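Local coordinates for sulfur carrier protein CysO (Mycobacterium tuberculosis, PDB 3DWG) that probably serves, in its thiocarboxylated form, as the sulfur donor for CysM-dependent cysteine biosynthesis, at residues C[5-10]-C[19-24]. Sequence-based numbering, arbitrary orientation.
Sequences VSIPTI and KSVSAS
Val-21 sets CG1 anti to its carbonyl carbon (chi1 -59°), which puts CG2 between the backbone N and that carbon, facing both Val-5 and Ile-7. Val-5 sets CG1 anti to its own backbone N (chi1 -174°). Its other methyl, CG2, then lies beside that N and reaches Ala-23, with Val-5 CG2 3.8 Å from Ala-23 CB. Val-21 CG2 rests against the branch carbon of Val-5, at 4.1 Å from Val-5 CB. The same methyl meets the tip of Ile-7, and these two side chains cross at about a right angle. Helix 28-38 covers this apolar face: Val-31 touches Val-5 and Ala-23, and Leu-35 touches Val-21.

The backbones run antiparallel. Val-5 and Val-21 form a hydrogen-bonded pair. Val-5 N gives a bond of 2.9 Å to Val-21 O, and Val-21 N returns one of 3.0 Å to Val-5 O. Val-5 O also receives a CA-H contact from Ser-20 CA at 3.3 Å. Past the non-hydrogen-bonded pair Ser-6 and Ser-20, Ile-7 N donates to Lys-19 O at 2.8 Å. That bond is almost straight at the hydrogen (174°), yet its donor stands above the carbonyl plane. A water gives a second bond to Lys-19 O and is also hydrogen-bonded to Ser-6 OG, so it bridges the two segments. Outside the two segments, the amino group of Lys-19 forms a salt bridge with an acidic side chain of another protein's chain.

Strand 20-23 is outermost within this chain, and strand 3-6 lies between it and strand 83-88. The contact is part of the N-terminal beta hairpin of the ubiquitin-like beta-grasp fold of the ThiS family, with one face packed against helix 28-38.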
ATOM      1  N   VAL C   5     -26.908   6.952  21.927  1.00 21.62           N
ATOM      2  CA  VAL C   5     -26.178   5.721  22.248  1.00 20.60           C
ATOM      3  C   VAL C   5     -26.384   4.652  21.169  1.00 20.93           C
ATOM      4  O   VAL C   5     -27.536   4.271  20.884  1.00 20.77           O
ATOM      5  CB  VAL C   5     -26.610   5.074  23.615  1.00 20.91           C
ATOM      6  CG1 VAL C   5     -25.686   3.856  23.936  1.00 19.46           C
ATOM      7  CG2 VAL C   5     -26.555   6.120  24.772  1.00 22.56           C
ATOM      8  N   SER C   6     -25.292   4.165  20.577  1.00 19.84           N
ATOM      9  CA  SER C   6     -25.397   3.112  19.564  1.00 18.79           C
ATOM     10  C   SER C   6     -25.329   1.774  20.270  1.00 19.08           C
ATOM     11  O   SER C   6     -24.333   1.448  20.991  1.00 19.24           O
ATOM     12  CB  SER C   6     -24.281   3.262  18.516  1.00 19.62           C
ATOM     13  OG  SER C   6     -24.023   2.070  17.792  1.00 21.70           O
ATOM     14  N   ILE C   7     -26.348   0.949  20.005  1.00 18.78           N
ATOM     15  CA  ILE C   7     -26.496  -0.307  20.648  1.00 19.08           C
ATOM     16  C   ILE C   7     -26.144  -1.443  19.667  1.00 19.83           C
ATOM     17  O   ILE C   7     -26.783  -1.568  18.614  1.00 20.75           O
ATOM     18  CB  ILE C   7     -27.980  -0.496  21.144  1.00 19.56           C
ATOM     19  CG1 ILE C   7     -28.451   0.730  21.962  1.00 19.23           C
ATOM     20  CG2 ILE C   7     -28.107  -1.824  21.799  1.00 20.03           C
ATOM     21  CD1 ILE C   7     -27.779   0.853  23.335  1.00 19.99           C
ATOM     22  N   PRO C   8     -25.154  -2.266  20.020  1.00 19.70           N
ATOM     23  CA  PRO C   8     -24.760  -3.342  19.118  1.00 20.39           C
ATOM     24  C   PRO C   8     -25.842  -4.400  19.070  1.00 21.68           C
ATOM     25  O   PRO C   8     -26.698  -4.506  19.958  1.00 21.73           O
ATOM     26  CB  PRO C   8     -23.463  -3.890  19.743  1.00 21.16           C
ATOM     27  CG  PRO C   8     -23.685  -3.623  21.263  1.00 19.48           C
ATOM     28  CD  PRO C   8     -24.357  -2.271  21.275  1.00 19.44           C
ATOM     29  N   THR C   9     -25.817  -5.216  18.025  1.00 21.18           N
ATOM     30  CA  THR C   9     -26.889  -6.204  17.821  0.50 22.62           C
ATOM     31  C   THR C   9     -27.118  -7.106  19.022  1.00 22.88           C
ATOM     32  O   THR C   9     -28.272  -7.400  19.378  1.00 24.07           O
ATOM     33  CB  THR C   9     -26.604  -6.983  16.516  0.50 22.72           C
ATOM     34  OG1 THR C   9     -26.671  -6.036  15.459  0.50 21.27           O
ATOM     35  CG2 THR C   9     -27.656  -8.077  16.258  0.50 22.24           C
ATOM     36  N   ILE C  10     -26.035  -7.543  19.666  1.00 23.09           N
ATOM     37  CA  ILE C  10     -26.126  -8.460  20.792  1.00 24.72           C
ATOM     38  C   ILE C  10     -26.916  -7.897  22.000  1.00 24.63           C
ATOM     39  O   ILE C  10     -27.484  -8.666  22.767  1.00 25.99           O
ATOM     40  CB  ILE C  10     -24.746  -8.956  21.178  1.00 26.27           C
ATOM     41  CG1 ILE C  10     -24.843 -10.116  22.140  1.00 29.87           C
ATOM     42  CG2 ILE C  10     -23.847  -7.790  21.709  1.00 23.73           C
ATOM     43  CD1 ILE C  10     -23.503 -10.638  22.596  1.00 33.62           C
ATOM     44  N   LYS C  19     -31.543   0.213  17.585  1.00 28.69           N
ATOM     45  CA  LYS C  19     -30.116   0.263  17.398  1.00 28.12           C
ATOM     46  C   LYS C  19     -29.496   1.505  17.935  1.00 28.29           C
ATOM     47  O   LYS C  19     -28.323   1.549  18.100  1.00 27.38           O
ATOM     48  CB  LYS C  19     -29.717   0.023  15.940  1.00 29.29           C
ATOM     49  CG  LYS C  19     -29.775   1.204  15.023  1.00 30.84           C
ATOM     50  CD  LYS C  19     -29.350   0.810  13.590  1.00 39.59           C
ATOM     51  CE  LYS C  19     -29.532  -0.667  13.365  1.00 44.27           C
ATOM     52  NZ  LYS C  19     -29.556  -1.141  11.929  1.00 50.56           N
ATOM     53  N   SER C  20     -30.317   2.524  18.150  1.00 26.66           N
ATOM     54  CA  SER C  20     -29.882   3.797  18.646  1.00 27.12           C
ATOM     55  C   SER C  20     -30.913   4.415  19.568  1.00 28.15           C
ATOM     56  O   SER C  20     -32.041   4.513  19.205  1.00 28.32           O
ATOM     57  CB  SER C  20     -29.624   4.729  17.494  1.00 28.07           C
ATOM     58  OG  SER C  20     -29.279   5.992  17.937  1.00 30.07           O
ATOM     59  N   VAL C  21     -30.508   4.804  20.763  1.00 26.34           N
ATOM     60  CA  VAL C  21     -31.432   5.281  21.768  1.00 25.92           C
ATOM     61  C   VAL C  21     -30.896   6.508  22.418  1.00 26.51           C
ATOM     62  O   VAL C  21     -29.747   6.713  22.402  1.00 24.81           O
ATOM     63  CB  VAL C  21     -31.730   4.219  22.813  1.00 25.71           C
ATOM     64  CG1 VAL C  21     -32.309   3.017  22.179  1.00 26.55           C
ATOM     65  CG2 VAL C  21     -30.490   3.869  23.605  1.00 23.61           C
ATOM     66  N   SER C  22     -31.767   7.349  22.947  1.00 26.90           N
ATOM     67  CA  SER C  22     -31.338   8.521  23.686  1.00 27.94           C
ATOM     68  C   SER C  22     -31.087   8.150  25.122  1.00 26.37           C
ATOM     69  O   SER C  22     -31.747   7.277  25.669  1.00 26.81           O
ATOM     70  CB  SER C  22     -32.431   9.602  23.715  1.00 29.17           C
ATOM     71  OG  SER C  22     -32.753   9.991  22.415  1.00 34.52           O
ATOM     72  N   ALA C  23     -30.198   8.907  25.734  1.00 25.32           N
ATOM     73  CA  ALA C  23     -29.902   8.739  27.146  1.00 26.25           C
ATOM     74  C   ALA C  23     -29.481  10.087  27.657  1.00 26.51           C
ATOM     75  O   ALA C  23     -29.204  10.996  26.886  1.00 26.84           O
ATOM     76  CB  ALA C  23     -28.798   7.687  27.358  1.00 25.45           C
ATOM     77  N   SER C  24     -29.514  10.240  28.973  1.00 27.61           N
ATOM     78  CA  SER C  24     -29.003  11.468  29.577  1.00 29.13           C
ATOM     79  C   SER C  24     -28.026  11.130  30.694  1.00 27.24           C
ATOM     80  O   SER C  24     -28.142  10.100  31.389  1.00 29.44           O
ATOM     81  CB  SER C  24     -30.139  12.343  30.113  1.00 29.67           C
ATOM     82  OG  SER C  24     -30.867  11.609  31.067  1.00 37.11           O
TER
HETATM   83  O   HOH W   1     -26.213   1.605  16.242  1.00 26.47           O